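Side-chain contacts in ABC transporter periplasmic peptide-binding protein (Pseudoalteromonas, PDB 4QFL), which binds dipeptides such as Ala-Phe in the periplasm, probably delivering them to an ABC transporter for uptake: residues Asp62-Ile67 against Phe93-Gly98; Asp116-Thr121 against His161-Glu166; Phe122-Asp127 against Val184-Glu189. One frame throughout, in Å; residues are numbered along the deposited sequence.

In the fold
Contact 1 is the first of the three to close: strand 90-95 packs against the turn leading into the short strand 65-67. That loop is complete before helix 115-126 begins, so contact 1 stands in series with the other two. Contacts 2 and 3 share this helix. Its first part meets strand 162-167 in contact 2, and its last part meets the loop before helix 188-196 in contact 3. Their segments alternate along the chain, so these two loops cross. Strands 90-95 and 162-167 are neighbours in one antiparallel sheet, which joins contact 1 to contact 2. Asp-62 O and Val-185 N, probably hydrogen-bonded, tie contact 1 to contact 3.

Contact 1: residues Asp62-Ile67 against Phe93-Gly98; sequences DRLISI and FTLRKG
The Phe-93 ring carries Leu-64 CD1 over the centre of one face. CD1 is 4.1 Å from the centroid of the Phe-93 ring and only 4° off its normal. This is a CH-pi contact, with the two side chains crossing at about a right angle. The ring of Phe-165 also meets Phe-93, steeply inclined to it.

Leu-64 uses both of its methyl branches. While CD1 takes the ring, Leu-64 CD2 meets Leu-95 CD2 at 3.9 Å. Leu-64 CG stands anti to the carbonyl carbon (chi1 -68°), and the fork beyond it spreads the methyls over two residues of one strand. Thr-94 lies between Phe-93 and Leu-95 in sequence and takes no part. The touching side chains are all buried and purely apolar.

Met-178 and Leu-175 of helix 174-178 pack on Leu-64 and Phe-93 respectively. Ala-79, at the start of strand 79-84, touches both Leu-64 and Phe-93. Backbone bonds join Leu-64 to Glu-77 and Ala-79. The contact sits where strand 90-95 of a four-stranded antiparallel sheet meets the turn into strand 65-67, which pairs with strand 74-76.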
# COMPACT_ATOMS: atom_id res chain seq x y z
N ASP A 62 11.31 12.55 -3.17
CA ASP A 62 11.21 12.11 -4.56
C ASP A 62 11.85 10.74 -4.68
O ASP A 62 12.71 10.38 -3.89
CB ASP A 62 11.95 13.05 -5.51
CG ASP A 62 11.42 14.47 -5.47
OD1 ASP A 62 10.35 14.73 -6.06
OD2 ASP A 62 12.10 15.34 -4.89
N ARG A 63 11.43 9.98 -5.70
CA ARG A 63 12.04 8.70 -6.03
C ARG A 63 13.01 8.92 -7.17
O ARG A 63 13.14 10.02 -7.70
CB ARG A 63 10.97 7.70 -6.48
CG ARG A 63 9.94 7.36 -5.41
CD ARG A 63 8.62 6.89 -6.06
NE ARG A 63 7.95 8.00 -6.72
CZ ARG A 63 6.80 7.91 -7.38
NH1 ARG A 63 6.18 6.74 -7.48
NH2 ARG A 63 6.27 8.98 -7.95
N LEU A 64 13.71 7.85 -7.54
CA LEU A 64 14.54 7.85 -8.73
C LEU A 64 13.68 7.97 -9.98
O LEU A 64 13.98 8.72 -10.90
CB LEU A 64 15.35 6.55 -8.78
CG LEU A 64 16.40 6.42 -7.68
CD1 LEU A 64 17.06 5.05 -7.73
CD2 LEU A 64 17.42 7.53 -7.84
N ILE A 65 12.61 7.19 -10.00
CA ILE A 65 11.71 7.13 -11.14
C ILE A 65 10.29 6.94 -10.65
O ILE A 65 10.04 6.60 -9.48
CB ILE A 65 12.02 5.94 -12.04
CG1 ILE A 65 12.14 4.66 -11.22
CG2 ILE A 65 13.29 6.19 -12.81
CD1 ILE A 65 12.14 3.41 -12.04
N SER A 66 9.34 7.18 -11.56
CA SER A 66 7.94 6.90 -11.29
C SER A 66 7.35 6.12 -12.46
O SER A 66 8.04 5.80 -13.42
CB SER A 66 7.16 8.20 -11.04
OG SER A 66 7.22 9.08 -12.15
N ILE A 67 6.06 5.81 -12.37
CA ILE A 67 5.37 5.12 -13.45
C ILE A 67 4.23 5.99 -13.95
O ILE A 67 3.36 6.39 -13.19
CB ILE A 67 4.83 3.78 -12.97
CG1 ILE A 67 5.99 2.89 -12.50
CG2 ILE A 67 4.02 3.11 -14.06
CD1 ILE A 67 5.57 1.63 -11.78
N PHE A 93 21.68 3.79 -12.98
CA PHE A 93 20.91 5.02 -12.93
C PHE A 93 21.83 6.23 -13.08
O PHE A 93 22.81 6.35 -12.35
CB PHE A 93 20.18 5.14 -11.58
CG PHE A 93 19.09 4.13 -11.39
CD1 PHE A 93 17.79 4.39 -11.80
CD2 PHE A 93 19.35 2.92 -10.77
CE1 PHE A 93 16.78 3.47 -11.62
CE2 PHE A 93 18.35 1.99 -10.58
CZ PHE A 93 17.06 2.27 -11.00
N THR A 94 21.50 7.12 -14.00
CA THR A 94 22.16 8.42 -14.07
C THR A 94 21.31 9.38 -13.25
O THR A 94 20.09 9.37 -13.36
CB THR A 94 22.23 8.98 -15.52
OG1 THR A 94 22.73 7.97 -16.40
CG2 THR A 94 23.15 10.19 -15.58
N LEU A 95 21.96 10.22 -12.46
CA LEU A 95 21.24 11.03 -11.48
C LEU A 95 21.24 12.52 -11.79
O LEU A 95 22.22 13.07 -12.29
CB LEU A 95 21.79 10.82 -10.07
CG LEU A 95 22.04 9.39 -9.59
CD1 LEU A 95 22.71 9.43 -8.22
CD2 LEU A 95 20.74 8.58 -9.55
N ARG A 96 20.13 13.16 -11.45
CA ARG A 96 19.92 14.59 -11.65
C ARG A 96 20.91 15.45 -10.86
O ARG A 96 21.18 15.17 -9.69
CB ARG A 96 18.49 14.96 -11.26
CG ARG A 96 18.09 16.39 -11.55
CD ARG A 96 16.59 16.55 -11.38
NE ARG A 96 15.83 15.49 -12.05
CZ ARG A 96 15.24 15.63 -13.24
NH1 ARG A 96 15.30 16.79 -13.88
NH2 ARG A 96 14.56 14.62 -13.77
N LYS A 97 21.44 16.48 -11.49
CA LYS A 97 22.36 17.41 -10.83
C LYS A 97 21.59 18.63 -10.33
O LYS A 97 20.57 19.01 -10.91
CB LYS A 97 23.46 17.85 -11.81
CG LYS A 97 24.86 17.27 -11.55
CD LYS A 97 25.91 17.94 -12.44
CE LYS A 97 27.32 17.76 -11.93
NZ LYS A 97 27.45 18.15 -10.50
N GLY A 98 22.08 19.23 -9.25
CA GLY A 98 21.50 20.46 -8.76
C GLY A 98 20.29 20.28 -7.86
O GLY A 98 19.51 21.21 -7.68

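Contact 2: residues Asp116-Thr121 against His161-Glu166; sequences DDVIFT and HQVRFE
One residue before Val-118, which packs on Val-163 and Phe-165, the carbonyl oxygen of Asp-117 takes two hydrogen bonds from Thr-121. The hydroxyl of Thr-121 donates through OG1 to Asp-117 O at 2.7 Å. Thr-121 N gives the helical bond to Asp-117 O at 2.9 Å. The two donors arrive from opposite faces of the carbonyl plane, and the C=O...OG1 angle is 150°. Thr-121 OG1 also receives Leu-186 N, so the hydroxyl is fixed in rotation and ties the helix to the loop that leads into helix 188-196.

The helix faces the strand with Val-118 and Ile-119. Val-118 CG1 does the work of its residue. It lies 4.0 Å from Val-163 CG2 and 4.1 Å from Phe-165 CZ. This branch is anti to the backbone nitrogen (chi1 176°), which sends it between the two strand residues. It approaches the Phe-165 ring obliquely near CE1 and CZ. Val-163 divides its methyls: CG2 goes to Val-118, and Val-163 CG1 meets Ile-119 CG1 at 4.1 Å. The side chains of Ile-119 and Val-163 slide past each other in opposite directions.

Val-118 also touches Leu-95, and Ile-155 touches both Val-163 and Phe-165. Asp-116 OD1 forms a salt bridge with Arg-157 NE. The axes of helix 116-121 and strand 162-166 come within 9.0 Å, and their N-to-C directions differ by 27°. This is a helix laid nearly along the strands of a four-stranded antiparallel sheet, consistent with the extra subdomain of dipeptide- and oligopeptide-binding proteins in family 5.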
# COMPACT_ATOMS: atom_id res chain seq x y z
N ASP A 116 26.08 9.20 -3.46
CA ASP A 116 26.25 8.77 -2.08
C ASP A 116 24.91 8.58 -1.35
O ASP A 116 24.78 7.70 -0.51
CB ASP A 116 27.12 9.76 -1.32
CG ASP A 116 28.57 9.67 -1.72
OD1 ASP A 116 28.97 8.62 -2.26
OD2 ASP A 116 29.32 10.64 -1.47
N ASP A 117 23.95 9.43 -1.68
CA ASP A 117 22.62 9.38 -1.08
C ASP A 117 21.84 8.16 -1.54
O ASP A 117 21.09 7.54 -0.78
CB ASP A 117 21.85 10.65 -1.42
CG ASP A 117 22.57 11.90 -0.97
OD1 ASP A 117 22.83 12.01 0.25
OD2 ASP A 117 22.91 12.74 -1.82
N VAL A 118 22.02 7.81 -2.81
CA VAL A 118 21.37 6.64 -3.37
C VAL A 118 21.93 5.39 -2.73
O VAL A 118 21.18 4.51 -2.28
CB VAL A 118 21.56 6.59 -4.89
CG1 VAL A 118 20.97 5.31 -5.48
CG2 VAL A 118 20.92 7.82 -5.53
N ILE A 119 23.25 5.31 -2.67
CA ILE A 119 23.91 4.16 -2.09
C ILE A 119 23.53 4.02 -0.62
O ILE A 119 23.26 2.91 -0.16
CB ILE A 119 25.43 4.20 -2.29
CG1 ILE A 119 25.74 4.32 -3.78
CG2 ILE A 119 26.06 2.95 -1.74
CD1 ILE A 119 27.12 4.84 -4.11
N PHE A 120 23.47 5.13 0.11
CA PHE A 120 23.08 5.05 1.51
C PHE A 120 21.63 4.62 1.70
O PHE A 120 21.34 3.72 2.49
CB PHE A 120 23.25 6.37 2.23
CG PHE A 120 22.56 6.40 3.56
CD1 PHE A 120 23.15 5.80 4.68
CD2 PHE A 120 21.30 6.96 3.70
CE1 PHE A 120 22.50 5.80 5.91
CE2 PHE A 120 20.64 6.97 4.93
CZ PHE A 120 21.24 6.38 6.04
N THR A 121 20.73 5.32 1.03
CA THR A 121 19.30 5.04 1.13
C THR A 121 18.98 3.58 0.88
O THR A 121 18.22 2.94 1.64
CB THR A 121 18.51 5.89 0.12
OG1 THR A 121 18.72 7.27 0.40
CG2 THR A 121 17.02 5.56 0.21
N HIS A 161 27.34 11.26 -9.99
CA HIS A 161 25.93 11.23 -10.37
C HIS A 161 25.59 10.07 -11.30
O HIS A 161 24.80 10.21 -12.24
CB HIS A 161 25.49 12.59 -10.95
CG HIS A 161 25.70 13.73 -10.01
ND1 HIS A 161 24.75 14.11 -9.08
CD2 HIS A 161 26.76 14.54 -9.82
CE1 HIS A 161 25.22 15.12 -8.37
NE2 HIS A 161 26.44 15.41 -8.80
N GLN A 162 26.17 8.91 -11.02
CA GLN A 162 25.75 7.66 -11.66
C GLN A 162 26.09 6.48 -10.75
O GLN A 162 27.18 6.40 -10.18
CB GLN A 162 26.38 7.50 -13.04
CG GLN A 162 25.94 6.24 -13.77
CD GLN A 162 26.49 6.13 -15.18
OE1 GLN A 162 27.58 5.62 -15.39
NE2 GLN A 162 25.74 6.61 -16.14
N VAL A 163 25.14 5.56 -10.60
CA VAL A 163 25.37 4.37 -9.80
C VAL A 163 24.92 3.17 -10.59
O VAL A 163 24.16 3.30 -11.54
CB VAL A 163 24.60 4.41 -8.46
CG1 VAL A 163 25.02 5.62 -7.64
CG2 VAL A 163 23.09 4.42 -8.71
N ARG A 164 25.40 2.00 -10.20
CA ARG A 164 24.95 0.77 -10.83
C ARG A 164 24.58 -0.27 -9.76
O ARG A 164 25.42 -0.64 -8.94
CB ARG A 164 26.04 0.24 -11.77
CG ARG A 164 25.74 -1.11 -12.38
CD ARG A 164 26.91 -1.63 -13.20
NE ARG A 164 28.09 -1.90 -12.37
CZ ARG A 164 29.26 -1.28 -12.50
NH1 ARG A 164 29.41 -0.35 -13.43
NH2 ARG A 164 30.27 -1.60 -11.71
N PHE A 165 23.32 -0.69 -9.75
CA PHE A 165 22.86 -1.76 -8.87
C PHE A 165 23.28 -3.12 -9.44
O PHE A 165 23.05 -3.41 -10.62
CB PHE A 165 21.33 -1.74 -8.72
CG PHE A 165 20.79 -0.59 -7.89
CD1 PHE A 165 20.83 0.72 -8.36
CD2 PHE A 165 20.19 -0.84 -6.66
CE1 PHE A 165 20.32 1.77 -7.59
CE2 PHE A 165 19.66 0.20 -5.90
CZ PHE A 165 19.73 1.51 -6.37
N GLU A 166 23.89 -3.96 -8.61
CA GLU A 166 24.23 -5.32 -9.00
C GLU A 166 23.29 -6.31 -8.30
O GLU A 166 23.26 -6.38 -7.07
CB GLU A 166 25.68 -5.64 -8.65
CG GLU A 166 26.67 -4.62 -9.17
CD GLU A 166 26.93 -4.77 -10.65
OE1 GLU A 166 26.29 -5.63 -11.29
OE2 GLU A 166 27.79 -4.02 -11.19

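Contact 3: residues Phe122-Asp127 against Val184-Glu189; sequences FSRLFD and VVLSKE
Val-184 meets Phe-122 through its backbone, not its side chain. The ring atom Phe-122 CZ lies 3.9 Å from Val-184 O and comes at it obliquely. The CB of Val-184 points away from the helix, and its side chain packs on Tyr-61. Val-185 follows with a minor share, and its side chain touches Leu-78.

Leu-186 points toward the helix. It belongs to the loop between helix 174-178 and helix 188-196, which here packs on helix 115-126. Leu-186 CD1 is 4.2 Å from Arg-124 NH1, at the edge of the guanidinium and near its plane. The two side chains cross at about a right angle. Arg-124 reaches this place with an extended chain, CG anti to the backbone nitrogen (chi1 174°). Its polar end is buried but well supplied: NH2 forms a salt bridge with Asp-204, and NE bonds to the Tyr-140 hydroxyl. The methyl of Leu-186 thus packs beside a charge that is paired by other residues.

Ser-187 is the N-cap of helix 188-196, its OG accepting the Tyr-190 backbone N. This helix starts beside the first turns of helix 115-126. Lys-188 N bonds to Asp-117 OD1 of helix 115-126, and the Lys-188 side chain packs on Asp-116 and Phe-120.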
# COMPACT_ATOMS: atom_id res chain seq x y z
N PHE A 122 19.54 3.04 -0.19
CA PHE A 122 19.19 1.68 -0.59
C PHE A 122 20.05 0.58 0.05
O PHE A 122 19.56 -0.53 0.27
CB PHE A 122 19.04 1.56 -2.11
CG PHE A 122 17.88 2.38 -2.64
CD1 PHE A 122 16.58 1.93 -2.49
CD2 PHE A 122 18.09 3.63 -3.19
CE1 PHE A 122 15.52 2.68 -2.92
CE2 PHE A 122 17.03 4.39 -3.62
CZ PHE A 122 15.74 3.92 -3.48
N SER A 123 21.29 0.90 0.39
CA SER A 123 22.08 -0.07 1.13
C SER A 123 21.56 -0.19 2.56
O SER A 123 21.77 -1.21 3.21
CB SER A 123 23.57 0.26 1.11
OG SER A 123 23.86 1.41 1.89
N ARG A 124 20.85 0.82 3.06
CA ARG A 124 20.22 0.69 4.37
C ARG A 124 19.32 -0.55 4.44
O ARG A 124 19.14 -1.16 5.49
CB ARG A 124 19.41 1.95 4.74
CG ARG A 124 18.62 1.80 6.04
CD ARG A 124 17.92 3.08 6.49
NE ARG A 124 17.28 2.88 7.79
CZ ARG A 124 16.52 3.79 8.39
NH1 ARG A 124 16.29 4.96 7.81
NH2 ARG A 124 15.97 3.53 9.56
N LEU A 125 18.74 -0.92 3.30
CA LEU A 125 17.82 -2.06 3.24
C LEU A 125 18.50 -3.43 3.25
O LEU A 125 18.07 -4.33 3.97
CB LEU A 125 16.91 -1.95 2.01
CG LEU A 125 16.25 -0.60 1.76
CD1 LEU A 125 15.59 -0.62 0.39
CD2 LEU A 125 15.24 -0.27 2.86
N PHE A 126 19.56 -3.59 2.46
CA PHE A 126 20.12 -4.93 2.26
C PHE A 126 21.47 -5.14 2.95
O PHE A 126 21.90 -6.27 3.11
CB PHE A 126 20.28 -5.23 0.77
CG PHE A 126 21.30 -4.36 0.09
CD1 PHE A 126 22.65 -4.59 0.26
CD2 PHE A 126 20.90 -3.32 -0.73
CE1 PHE A 126 23.58 -3.79 -0.36
CE2 PHE A 126 21.84 -2.52 -1.35
CZ PHE A 126 23.18 -2.76 -1.17
N ASP A 127 22.13 -4.06 3.32
CA ASP A 127 23.48 -4.16 3.86
C ASP A 127 23.46 -4.10 5.37
O ASP A 127 23.17 -3.06 5.95
CB ASP A 127 24.35 -3.03 3.31
CG ASP A 127 25.83 -3.24 3.55
OD1 ASP A 127 26.19 -4.07 4.41
OD2 ASP A 127 26.62 -2.56 2.88
N VAL A 184 11.84 6.03 -1.77
CA VAL A 184 12.25 7.43 -1.83
C VAL A 184 13.72 7.55 -1.55
O VAL A 184 14.33 6.63 -1.01
CB VAL A 184 11.50 8.29 -0.82
CG1 VAL A 184 10.00 8.19 -1.04
CG2 VAL A 184 11.88 7.90 0.60
N VAL A 185 14.29 8.69 -1.92
CA VAL A 185 15.70 8.98 -1.65
C VAL A 185 15.90 9.78 -0.36
O VAL A 185 15.30 10.84 -0.17
CB VAL A 185 16.32 9.77 -2.82
CG1 VAL A 185 17.75 10.16 -2.48
CG2 VAL A 185 16.27 8.94 -4.08
N LEU A 186 16.77 9.28 0.51
CA LEU A 186 17.05 9.92 1.79
C LEU A 186 18.37 10.68 1.80
O LEU A 186 19.17 10.56 0.87
CB LEU A 186 17.07 8.87 2.92
CG LEU A 186 15.83 7.98 3.02
CD1 LEU A 186 16.00 6.96 4.14
CD2 LEU A 186 14.64 8.85 3.26
N SER A 187 18.60 11.46 2.85
CA SER A 187 19.82 12.25 3.01
C SER A 187 20.92 11.53 3.79
O SER A 187 20.78 11.27 4.99
CB SER A 187 19.53 13.56 3.74
OG SER A 187 20.75 14.20 4.09
N LYS A 188 22.03 11.23 3.11
CA LYS A 188 23.18 10.65 3.78
C LYS A 188 23.82 11.65 4.73
O LYS A 188 24.23 11.29 5.84
CB LYS A 188 24.21 10.13 2.80
CG LYS A 188 25.31 9.35 3.50
CD LYS A 188 26.36 8.82 2.57
CE LYS A 188 27.39 8.02 3.36
NZ LYS A 188 28.47 7.46 2.50
N GLU A 189 23.93 12.90 4.30
CA GLU A 189 24.55 13.90 5.17
C GLU A 189 23.79 14.03 6.48
O GLU A 189 24.38 14.06 7.55
CB GLU A 189 24.68 15.26 4.48
CG GLU A 189 25.36 16.29 5.38
CD GLU A 189 25.58 17.62 4.69
OE1 GLU A 189 24.93 17.85 3.65
OE2 GLU A 189 26.40 18.42 5.20